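Local coordinates for diaminopropionate ammonia-lyase (Escherichia coli, PDB 4D9I), which uses pyridoxal 5'-phosphate to catalyse the alpha,beta-elimination of both L- and D-2,3-diaminopropionate, giving pyruvate and ammonia, at residues B[21-25]-B[26-30]; B[81-84]-B[85-89]; B[94-97]-B[98-101]; B[65-68]-B[69-72]. All blocks are in the same frame, centred on the assembly; numbering follows the deposited sequence.

Contact 1 of 4, residues B[21-25]-B[26-30]; sequences SPLFS and QSQAK
Ser25 and Gln28 meet at a helix N-terminus: Ser25 holds the N-cap position of helix 26-36, and Gln28, in the first turn, folds back over the loop 21-25 that leads in. The backbone part is one bond, Ala29 N to Ser25 O (3.3 Å), which closes the first helical turn. The rest is carried by the Gln28 amide. Its OE1 accepts from Ser25 OG at 2.7 Å and from Ser25 N at 3.1 Å; the hydroxyl lies 15° from the carbonyl plane, whereas the backbone N comes from well above it. The other end, NE2, donates to Pro22 O at 2.7 Å with an N-H...O angle of 150°. A bend at chi2 (95°) brings the amide back over the loop, its CD 3.1 Å from Leu23 O. Ahead of it, Ser21 OG accepts from Phe24 N at 3.3 Å, an ST motif. Were Gln28 an alanine, Pro22 O and both Ser25 donors would probably lose these mates, and the loop could shift against the helix. Outside, Gln26 N is bonded to Asp246 of helix 235-248, and Leu23 O to Gln204 of helix 197-206. With both ends of one amide engaged, its rotation is probably fixed, and a side chain serves as donor and acceptor for backbone groups that lie ahead of any helical pairing.

Contact 2 of 4, residues B[81-84]-B[85-89]; sequences GAYA and IAQLL
Four consecutive i to i+4 backbone bonds join residues 81-84 to 85-88, so the two segments are successive turns of one regular alpha-helix, 81-93. Ile85 N donates to Gly81 O and Ala86 N to Ala82 O; Gln87 N reaches Tyr83 O at 2.9 Å, and Leu88 N lies equally far from Ala84 O. None of the N-H...O angles falls below 158°, and the pattern has no break.

Among the side chains, Tyr83 and Gln87, one turn apart, lie side by side and point the same way. Gln87 CG sits over one face of the phenol ring and also 3.0 Å from Tyr83 O, while a bend at chi2 carries the amide out along the ring toward its hydroxyl end. There Gln87 OE1 stands 3.4 Å from Tyr83 CZ, and the amide and ring planes are 75° apart. Tyr83 has CG opposite the backbone N (chi1 -166°), which swings the ring along the helix toward Gln87. On another side of the helix, Ile85 lays its CD1 3.1 Å from Gly81 O, and Leu88 CG comes within 3.3 Å of Ala84 O, each branch folding back over the carbonyl that its own backbone N bonds.

In this fold type II PLP-dependent enzyme, the loop from strand 61-66 of the mixed sheet to this helix carries Lys77, the pyridoxal phosphate lysine. The helix is packed on several sides. Ala82 and Ile85 face helix 122-133, Ala84 and Leu88 meet helix 197-206, and Tyr83 touches Ala32 and sets its ring against Phe35 of helix 26-36.

Contact 3 of 4, residues B[94-97]-B[98-101]; sequences HLDI and ETLS
Asp96 turns its carboxylate forward onto the residues that follow it. With CG opposite the backbone N (chi1 -175°), OD2 comes 3.0 Å from Glu98 N and accepts its proton on the anti side, somewhat out of the carboxylate plane. The same oxygen lies 3.3 Å from Glu98 CB. Glu98 then runs outward, its chain extended beyond CG, and its carboxylate plane stands 79° from that of Asp96. Water 2 donates to Asp96 OD2 and, weakly, to Glu98 OE2, bridging two like-charged acids, whose mutual repulsion it probably eases; water 1 donates to Asp96 OD1.

The backbone bond from Thr99 N to Asp96 O (3.1 Å) closes a turn from Asp96 to Thr99 in the loop between helices 81-93 and 102-106. That loop starts at His94, whose positive phi ends the first helix in a Schellman motif, and stops at Ser101, the N-cap of the next, with OG bonded to His104 N.

Thr99 points OG1 back between its own N and carbonyl carbon, 3.4 Å from Asp96 CB. Leu100 takes the same first rotamer (chi1 53°), and this folds the branch under the turn: CG lies 3.2 Å from Asp96 O, CD1 approaches Ile97 O, and CD2 meets Leu95 CB at 3.9 Å, the two leucine side chains crossing at about a right angle. Leu95 and Leu100 both touch Leu105 of helix 102-106, and Leu95 also meets Cys90 of helix 81-93, where Ile97 packs too, on Ala86 and Gln87 as well, before going on to Phe35 of helix 26-36.

Contact 4 of 4, residues B[65-68]-B[69-72]; sequences KDES and KRFG
Glu67 and Arg70 form a salt bridge, side-on and bidentate. Arg70 NE donates to Glu67 OE1 at 2.7 Å, nearly straight at 173°, and NH2 to OE2 at 2.8 Å, both on syn lone pairs; carboxylate and guanidinium are only 15° from coplanar. Bends at chi2 and chi3 of Arg70 double its chain back to lay the group alongside Glu67. Also by salt bridges, Lys65 NZ and Arg70 NH2 share Glu212 of helix 208-220.

Hydrogen bonds shape a short 3-10 turn at the end of strand 61-66. Arg70 N donates to Glu67 O at 3.3 Å, and Lys69 N weakly to Asp66 O. Asp66 OD1 accepts from Ser68 OG (2.7 Å) and Ser68 N (3.2 Å) on the same face of its carboxylate, the second bond making an Asx turn. Water 3 joins Ser68 OG to Lys69 NZ. Lys65 NZ also bonds to Thr45 O, and Glu67 OE2 to Thr45 OG1.

A leucine in place of Arg70 would probably leave buried Glu67 without its charge partner and Glu212 with one cation fewer. Two acids and two bases thus form a buried network in which the charges probably offset one another, and which ties the strand's end to helix 208-220.

Contacts 2 and 4 are buried, contact 1 is partly so, and contact 3 lies at the surface. Contacts 2 and 3 touch: Ile97 CD1 packs 3.8 Å from Ala86 CB, so the turn after helix 81-93 folds back onto that helix. Contact 1 stays apart from both, nearest atoms about 5 Å from contact 2, yet its helix 26-36 supplies Phe35, which meets residues of both. Contact 4, centred about 19 Å from contact 2, lies at the end of the strand, and in the loop, that precede this helix. Chemistry follows place: a neutral amide at a helix start, backbone bonds in a helix whose side chains pack on its neighbours, water-linked acids outside, and paired charges within.

Contact 1 of 4, residues B[21-25]-B[26-30]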
loop_
_atom_site.group_PDB
_atom_site.type_symbol
_atom_site.label_atom_id
_atom_site.label_comp_id
_atom_site.label_asym_id
_atom_site.label_seq_id
_atom_site.Cartn_x
_atom_site.Cartn_y
_atom_site.Cartn_z
ATOM N N SER B 21 -29.559 2.180 25.690
ATOM C CA SER B 21 -30.460 1.075 25.363
ATOM C C SER B 21 -30.098 -0.184 26.172
ATOM O O SER B 21 -29.046 -0.787 25.942
ATOM C CB SER B 21 -30.371 0.766 23.857
ATOM O OG SER B 21 -31.061 -0.432 23.508
ATOM N N PRO B 22 -30.958 -0.587 27.120
ATOM C CA PRO B 22 -30.698 -1.834 27.853
ATOM C C PRO B 22 -30.636 -3.055 26.930
ATOM O O PRO B 22 -29.962 -4.021 27.257
ATOM C CB PRO B 22 -31.903 -1.950 28.795
ATOM C CG PRO B 22 -32.391 -0.548 28.968
ATOM C CD PRO B 22 -32.156 0.107 27.632
ATOM N N LEU B 23 -31.355 -2.996 25.806
ATOM C CA LEU B 23 -31.369 -4.059 24.788
ATOM C C LEU B 23 -30.018 -4.295 24.079
ATOM O O LEU B 23 -29.642 -5.443 23.828
ATOM C CB LEU B 23 -32.476 -3.793 23.753
ATOM C CG LEU B 23 -32.935 -5.022 22.949
ATOM C CD1 LEU B 23 -33.231 -6.203 23.872
ATOM C CD2 LEU B 23 -34.145 -4.709 22.074
ATOM N N PHE B 24 -29.309 -3.212 23.756
ATOM C CA PHE B 24 -27.980 -3.294 23.129
ATOM C C PHE B 24 -26.898 -2.786 24.086
ATOM O O PHE B 24 -26.391 -1.681 23.911
ATOM C CB PHE B 24 -27.937 -2.539 21.769
ATOM C CG PHE B 24 -29.029 -2.957 20.804
ATOM C CD1 PHE B 24 -29.044 -4.242 20.245
ATOM C CD2 PHE B 24 -30.067 -2.085 20.490
ATOM C CE1 PHE B 24 -30.061 -4.638 19.386
ATOM C CE2 PHE B 24 -31.104 -2.479 19.640
ATOM C CZ PHE B 24 -31.100 -3.763 19.083
ATOM N N SER B 25 -26.539 -3.608 25.073
ATOM C CA SER B 25 -25.616 -3.215 26.148
ATOM C C SER B 25 -24.529 -4.253 26.439
ATOM O O SER B 25 -24.396 -5.234 25.728
ATOM C CB SER B 25 -26.400 -2.921 27.432
ATOM O OG SER B 25 -26.873 -4.121 28.021
ATOM N N GLN B 26 -23.762 -4.033 27.502
ATOM C CA GLN B 26 -22.694 -4.958 27.900
ATOM C C GLN B 26 -23.100 -6.431 28.113
ATOM O O GLN B 26 -22.376 -7.339 27.699
ATOM C CB GLN B 26 -22.011 -4.441 29.156
ATOM C CG GLN B 26 -20.878 -3.484 28.846
ATOM C CD GLN B 26 -20.312 -2.842 30.090
ATOM O OE1 GLN B 26 -20.909 -1.930 30.665
ATOM N NE2 GLN B 26 -19.142 -3.300 30.500
ATOM N N SER B 27 -24.239 -6.664 28.770
ATOM C CA SER B 27 -24.626 -8.029 29.133
ATOM C C SER B 27 -24.996 -8.903 27.930
ATOM O O SER B 27 -24.577 -10.056 27.867
ATOM C CB SER B 27 -25.724 -8.041 30.208
ATOM O OG SER B 27 -26.772 -7.141 29.887
ATOM N N GLN B 28 -25.750 -8.355 26.974
ATOM C CA GLN B 28 -26.103 -9.099 25.745
ATOM C C GLN B 28 -24.877 -9.359 24.894
ATOM O O GLN B 28 -24.720 -10.452 24.331
ATOM C CB GLN B 28 -27.169 -8.382 24.911
ATOM C CG GLN B 28 -28.517 -8.262 25.603
ATOM C CD GLN B 28 -28.675 -6.932 26.310
ATOM O OE1 GLN B 28 -27.712 -6.152 26.431
ATOM N NE2 GLN B 28 -29.894 -6.648 26.761
ATOM N N ALA B 29 -24.001 -8.360 24.809
ATOM C CA ALA B 29 -22.723 -8.535 24.129
ATOM C C ALA B 29 -21.884 -9.630 24.797
ATOM O O ALA B 29 -21.332 -10.474 24.110
ATOM C CB ALA B 29 -21.960 -7.226 24.074
ATOM N N LYS B 30 -21.820 -9.637 26.131
ATOM C CA LYS B 30 -21.096 -10.701 26.843
ATOM C C LYS B 30 -21.676 -12.088 26.499
ATOM O O LYS B 30 -20.926 -13.042 26.242
ATOM C CB LYS B 30 -21.115 -10.470 28.353
#

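Contact 2 of 4, residues B[81-84]-B[85-89]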
loop_
_atom_site.group_PDB
_atom_site.type_symbol
_atom_site.label_atom_id
_atom_site.label_comp_id
_atom_site.label_asym_id
_atom_site.label_seq_id
_atom_site.Cartn_x
_atom_site.Cartn_y
_atom_site.Cartn_z
ATOM N N GLY B 81 -25.057 -12.560 11.952
ATOM C CA GLY B 81 -25.824 -13.529 11.190
ATOM C C GLY B 81 -25.817 -14.908 11.830
ATOM O O GLY B 81 -26.876 -15.537 11.987
ATOM N N ALA B 82 -24.636 -15.374 12.210
ATOM C CA ALA B 82 -24.530 -16.684 12.855
ATOM C C ALA B 82 -25.264 -16.752 14.190
ATOM O O ALA B 82 -25.856 -17.784 14.517
ATOM C CB ALA B 82 -23.069 -17.111 13.010
ATOM N N TYR B 83 -25.231 -15.655 14.951
ATOM C CA TYR B 83 -25.911 -15.597 16.252
ATOM C C TYR B 83 -27.425 -15.711 16.062
ATOM O O TYR B 83 -28.089 -16.478 16.760
ATOM C CB TYR B 83 -25.558 -14.308 16.989
ATOM C CG TYR B 83 -25.932 -14.273 18.462
ATOM C CD1 TYR B 83 -25.612 -15.334 19.322
ATOM C CD2 TYR B 83 -26.549 -13.145 19.009
ATOM C CE1 TYR B 83 -25.935 -15.280 20.673
ATOM C CE2 TYR B 83 -26.857 -13.078 20.362
ATOM C CZ TYR B 83 -26.551 -14.146 21.182
ATOM O OH TYR B 83 -26.865 -14.067 22.512
ATOM N N ALA B 84 -27.953 -14.971 15.092
ATOM C CA ALA B 84 -29.361 -15.039 14.780
ATOM C C ALA B 84 -29.777 -16.420 14.291
ATOM O O ALA B 84 -30.827 -16.938 14.684
ATOM C CB ALA B 84 -29.724 -13.975 13.764
ATOM N N ILE B 85 -28.962 -17.025 13.437
ATOM C CA ILE B 85 -29.275 -18.345 12.899
ATOM C C ILE B 85 -29.309 -19.422 14.000
ATOM O O ILE B 85 -30.206 -20.294 14.037
ATOM C CB ILE B 85 -28.347 -18.668 11.704
ATOM C CG1 ILE B 85 -28.889 -17.928 10.469
ATOM C CG2 ILE B 85 -28.321 -20.167 11.425
ATOM C CD1 ILE B 85 -27.823 -17.325 9.593
ATOM N N ALA B 86 -28.346 -19.343 14.910
ATOM C CA ALA B 86 -28.284 -20.255 16.046
ATOM C C ALA B 86 -29.463 -20.010 16.994
ATOM O O ALA B 86 -30.073 -20.960 17.481
ATOM C CB ALA B 86 -26.954 -20.088 16.783
ATOM N N GLN B 87 -29.784 -18.739 17.253
ATOM C CA GLN B 87 -30.964 -18.398 18.056
ATOM C C GLN B 87 -32.256 -18.987 17.461
ATOM O O GLN B 87 -33.090 -19.564 18.177
ATOM C CB GLN B 87 -31.106 -16.879 18.213
ATOM C CG GLN B 87 -30.007 -16.189 19.037
ATOM C CD GLN B 87 -30.301 -16.174 20.529
ATOM O OE1 GLN B 87 -29.615 -15.502 21.306
ATOM N NE2 GLN B 87 -31.308 -16.896 20.932
ATOM N N LEU B 88 -32.414 -18.846 16.147
ATOM C CA LEU B 88 -33.598 -19.358 15.454
ATOM C C LEU B 88 -33.668 -20.883 15.509
ATOM O O LEU B 88 -34.752 -21.453 15.722
ATOM C CB LEU B 88 -33.635 -18.872 13.992
ATOM C CG LEU B 88 -33.982 -17.403 13.672
ATOM C CD1 LEU B 88 -33.492 -17.032 12.270
ATOM C CD2 LEU B 88 -35.473 -17.114 13.810
ATOM N N LEU B 89 -32.523 -21.546 15.331
ATOM C CA LEU B 89 -32.484 -23.002 15.394
ATOM C C LEU B 89 -32.808 -23.490 16.817
ATOM O O LEU B 89 -33.636 -24.405 16.998
ATOM C CB LEU B 89 -31.153 -23.563 14.889
ATOM C CG LEU B 89 -31.264 -25.032 14.462
ATOM C CD1 LEU B 89 -32.178 -25.162 13.241
ATOM C CD2 LEU B 89 -29.911 -25.686 14.206
#

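Contact 3 of 4, residues B[94-97]-B[98-101]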
loop_
_atom_site.group_PDB
_atom_site.type_symbol
_atom_site.label_atom_id
_atom_site.label_comp_id
_atom_site.label_asym_id
_atom_site.label_seq_id
_atom_site.Cartn_x
_atom_site.Cartn_y
_atom_site.Cartn_z
ATOM N N HIS B 94 -36.330 -26.143 20.558
ATOM C CA HIS B 94 -36.571 -26.006 21.999
ATOM C C HIS B 94 -35.306 -26.207 22.790
ATOM O O HIS B 94 -35.273 -26.949 23.772
ATOM C CB HIS B 94 -37.707 -26.936 22.479
ATOM C CG HIS B 94 -39.069 -26.587 21.914
ATOM N ND1 HIS B 94 -39.508 -25.319 21.805
ATOM C CD2 HIS B 94 -40.107 -27.401 21.448
ATOM C CE1 HIS B 94 -40.752 -25.315 21.284
ATOM N NE2 HIS B 94 -41.118 -26.589 21.070
ATOM N N LEU B 95 -34.247 -25.539 22.349
ATOM C CA LEU B 95 -32.942 -25.659 22.964
ATOM C C LEU B 95 -32.579 -24.356 23.651
ATOM O O LEU B 95 -33.105 -23.301 23.295
ATOM C CB LEU B 95 -31.889 -25.981 21.898
ATOM C CG LEU B 95 -32.025 -27.281 21.097
ATOM C CD1 LEU B 95 -31.000 -27.297 19.972
ATOM C CD2 LEU B 95 -31.865 -28.505 21.987
ATOM N N ASP B 96 -31.673 -24.440 24.625
ATOM C CA ASP B 96 -31.152 -23.271 25.313
ATOM C C ASP B 96 -29.756 -22.945 24.766
ATOM O O ASP B 96 -28.774 -23.627 25.094
ATOM C CB ASP B 96 -31.111 -23.511 26.828
ATOM C CG ASP B 96 -30.678 -22.274 27.618
ATOM O OD1 ASP B 96 -30.928 -22.236 28.827
ATOM O OD2 ASP B 96 -30.092 -21.334 27.052
ATOM N N ILE B 97 -29.692 -21.902 23.937
ATOM C CA ILE B 97 -28.460 -21.468 23.261
ATOM C C ILE B 97 -27.318 -21.131 24.239
ATOM O O ILE B 97 -26.149 -21.296 23.910
ATOM C CB ILE B 97 -28.730 -20.266 22.315
ATOM C CG1 ILE B 97 -27.492 -19.948 21.448
ATOM C CG2 ILE B 97 -29.208 -19.043 23.097
ATOM C CD1 ILE B 97 -27.754 -18.940 20.335
ATOM N N GLU B 98 -27.676 -20.673 25.435
ATOM C CA GLU B 98 -26.709 -20.267 26.454
ATOM C C GLU B 98 -25.972 -21.434 27.109
ATOM O O GLU B 98 -24.889 -21.256 27.656
ATOM C CB GLU B 98 -27.421 -19.482 27.548
ATOM C CG GLU B 98 -27.999 -18.156 27.096
ATOM C CD GLU B 98 -28.451 -17.316 28.270
ATOM O OE1 GLU B 98 -27.838 -17.443 29.353
ATOM O OE2 GLU B 98 -29.417 -16.536 28.122
ATOM N N THR B 99 -26.570 -22.621 27.081
ATOM C CA THR B 99 -26.001 -23.757 27.793
ATOM C C THR B 99 -25.605 -24.911 26.875
ATOM O O THR B 99 -25.635 -26.068 27.283
ATOM C CB THR B 99 -26.968 -24.282 28.878
ATOM O OG1 THR B 99 -28.201 -24.675 28.266
ATOM C CG2 THR B 99 -27.240 -23.208 29.914
ATOM N N LEU B 100 -25.241 -24.610 25.637
ATOM C CA LEU B 100 -24.769 -25.655 24.735
ATOM C C LEU B 100 -23.614 -25.160 23.872
ATOM O O LEU B 100 -23.361 -23.959 23.792
ATOM C CB LEU B 100 -25.925 -26.214 23.884
ATOM C CG LEU B 100 -26.792 -25.231 23.090
ATOM C CD1 LEU B 100 -26.018 -24.549 21.969
ATOM C CD2 LEU B 100 -28.015 -25.952 22.540
ATOM N N SER B 101 -22.907 -26.089 23.237
ATOM C CA SER B 101 -21.830 -25.729 22.314
ATOM C C SER B 101 -22.363 -25.621 20.889
ATOM O O SER B 101 -23.391 -26.208 20.558
ATOM C CB SER B 101 -20.701 -26.764 22.378
ATOM O OG SER B 101 -21.176 -28.078 22.108
HETATM O O HOH W 1 -30.917 -24.502 30.344
HETATM O O HOH W 2 -31.410 -18.660 27.601
#

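Contact 4 of 4, residues B[65-68]-B[69-72]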
loop_
_atom_site.group_PDB
_atom_site.type_symbol
_atom_site.label_atom_id
_atom_site.label_comp_id
_atom_site.label_asym_id
_atom_site.label_seq_id
_atom_site.Cartn_x
_atom_site.Cartn_y
_atom_site.Cartn_z
ATOM N N LYS B 65 -9.905 -1.652 14.602
ATOM C CA LYS B 65 -10.417 -3.002 14.751
ATOM C C LYS B 65 -10.520 -3.663 13.382
ATOM O O LYS B 65 -11.356 -3.259 12.539
ATOM C CB LYS B 65 -11.781 -2.942 15.467
ATOM C CG LYS B 65 -12.331 -4.277 15.962
ATOM C CD LYS B 65 -11.409 -4.993 16.947
ATOM C CE LYS B 65 -12.131 -6.183 17.592
ATOM N NZ LYS B 65 -11.191 -7.136 18.247
ATOM N N ASP B 66 -9.696 -4.702 13.174
ATOM C CA ASP B 66 -9.503 -5.333 11.874
ATOM C C ASP B 66 -10.347 -6.604 11.702
ATOM O O ASP B 66 -9.928 -7.724 12.040
ATOM C CB ASP B 66 -8.004 -5.619 11.636
ATOM C CG ASP B 66 -7.730 -6.231 10.280
ATOM O OD1 ASP B 66 -8.659 -6.292 9.438
ATOM O OD2 ASP B 66 -6.567 -6.633 10.036
ATOM N N GLU B 67 -11.539 -6.408 11.151
ATOM C CA GLU B 67 -12.531 -7.475 11.061
ATOM C C GLU B 67 -12.336 -8.332 9.823
ATOM O O GLU B 67 -13.113 -9.258 9.576
ATOM C CB GLU B 67 -13.960 -6.909 11.166
ATOM C CG GLU B 67 -14.321 -6.476 12.592
ATOM C CD GLU B 67 -14.367 -7.662 13.558
ATOM O OE1 GLU B 67 -14.875 -8.746 13.180
ATOM O OE2 GLU B 67 -13.866 -7.526 14.699
ATOM N N SER B 68 -11.277 -8.051 9.061
ATOM C CA SER B 68 -10.900 -8.940 7.967
ATOM C C SER B 68 -10.442 -10.297 8.509
ATOM O O SER B 68 -10.435 -11.302 7.771
ATOM C CB SER B 68 -9.806 -8.334 7.074
ATOM O OG SER B 68 -8.531 -8.384 7.696
ATOM N N LYS B 69 -10.077 -10.325 9.792
ATOM C CA LYS B 69 -9.608 -11.571 10.426
ATOM C C LYS B 69 -10.726 -12.429 11.064
ATOM O O LYS B 69 -10.456 -13.431 11.718
ATOM C CB LYS B 69 -8.532 -11.269 11.464
ATOM C CG LYS B 69 -7.397 -10.379 10.956
ATOM C CD LYS B 69 -6.667 -10.981 9.770
ATOM C CE LYS B 69 -5.283 -10.359 9.663
ATOM N NZ LYS B 69 -4.836 -10.372 8.253
ATOM N N ARG B 70 -11.961 -12.027 10.880
ATOM C CA ARG B 70 -13.099 -12.692 11.560
ATOM C C ARG B 70 -13.435 -14.051 10.896
ATOM O O ARG B 70 -14.032 -14.075 9.824
ATOM C CB ARG B 70 -14.312 -11.740 11.575
ATOM C CG ARG B 70 -15.540 -12.178 12.381
ATOM C CD ARG B 70 -15.239 -12.350 13.859
ATOM N NE ARG B 70 -14.913 -11.088 14.536
ATOM C CZ ARG B 70 -14.545 -11.000 15.805
ATOM N NH1 ARG B 70 -14.379 -12.106 16.518
ATOM N NH2 ARG B 70 -14.300 -9.809 16.342
ATOM N N PHE B 71 -13.030 -15.158 11.536
ATOM C CA PHE B 71 -13.364 -16.548 11.104
ATOM C C PHE B 71 -13.102 -16.947 9.660
ATOM O O PHE B 71 -13.731 -17.879 9.185
ATOM C CB PHE B 71 -14.836 -16.890 11.396
ATOM C CG PHE B 71 -15.148 -17.062 12.851
ATOM C CD1 PHE B 71 -15.600 -15.992 13.604
ATOM C CD2 PHE B 71 -14.984 -18.306 13.470
ATOM C CE1 PHE B 71 -15.887 -16.144 14.949
ATOM C CE2 PHE B 71 -15.266 -18.469 14.821
ATOM C CZ PHE B 71 -15.727 -17.390 15.556
ATOM N N GLY B 72 -12.209 -16.292 8.934
ATOM C CA GLY B 72 -12.037 -16.674 7.516
ATOM C C GLY B 72 -13.068 -16.072 6.560
ATOM O O GLY B 72 -12.994 -16.275 5.345
HETATM O O HOH W 3 -6.347 -9.230 6.248
#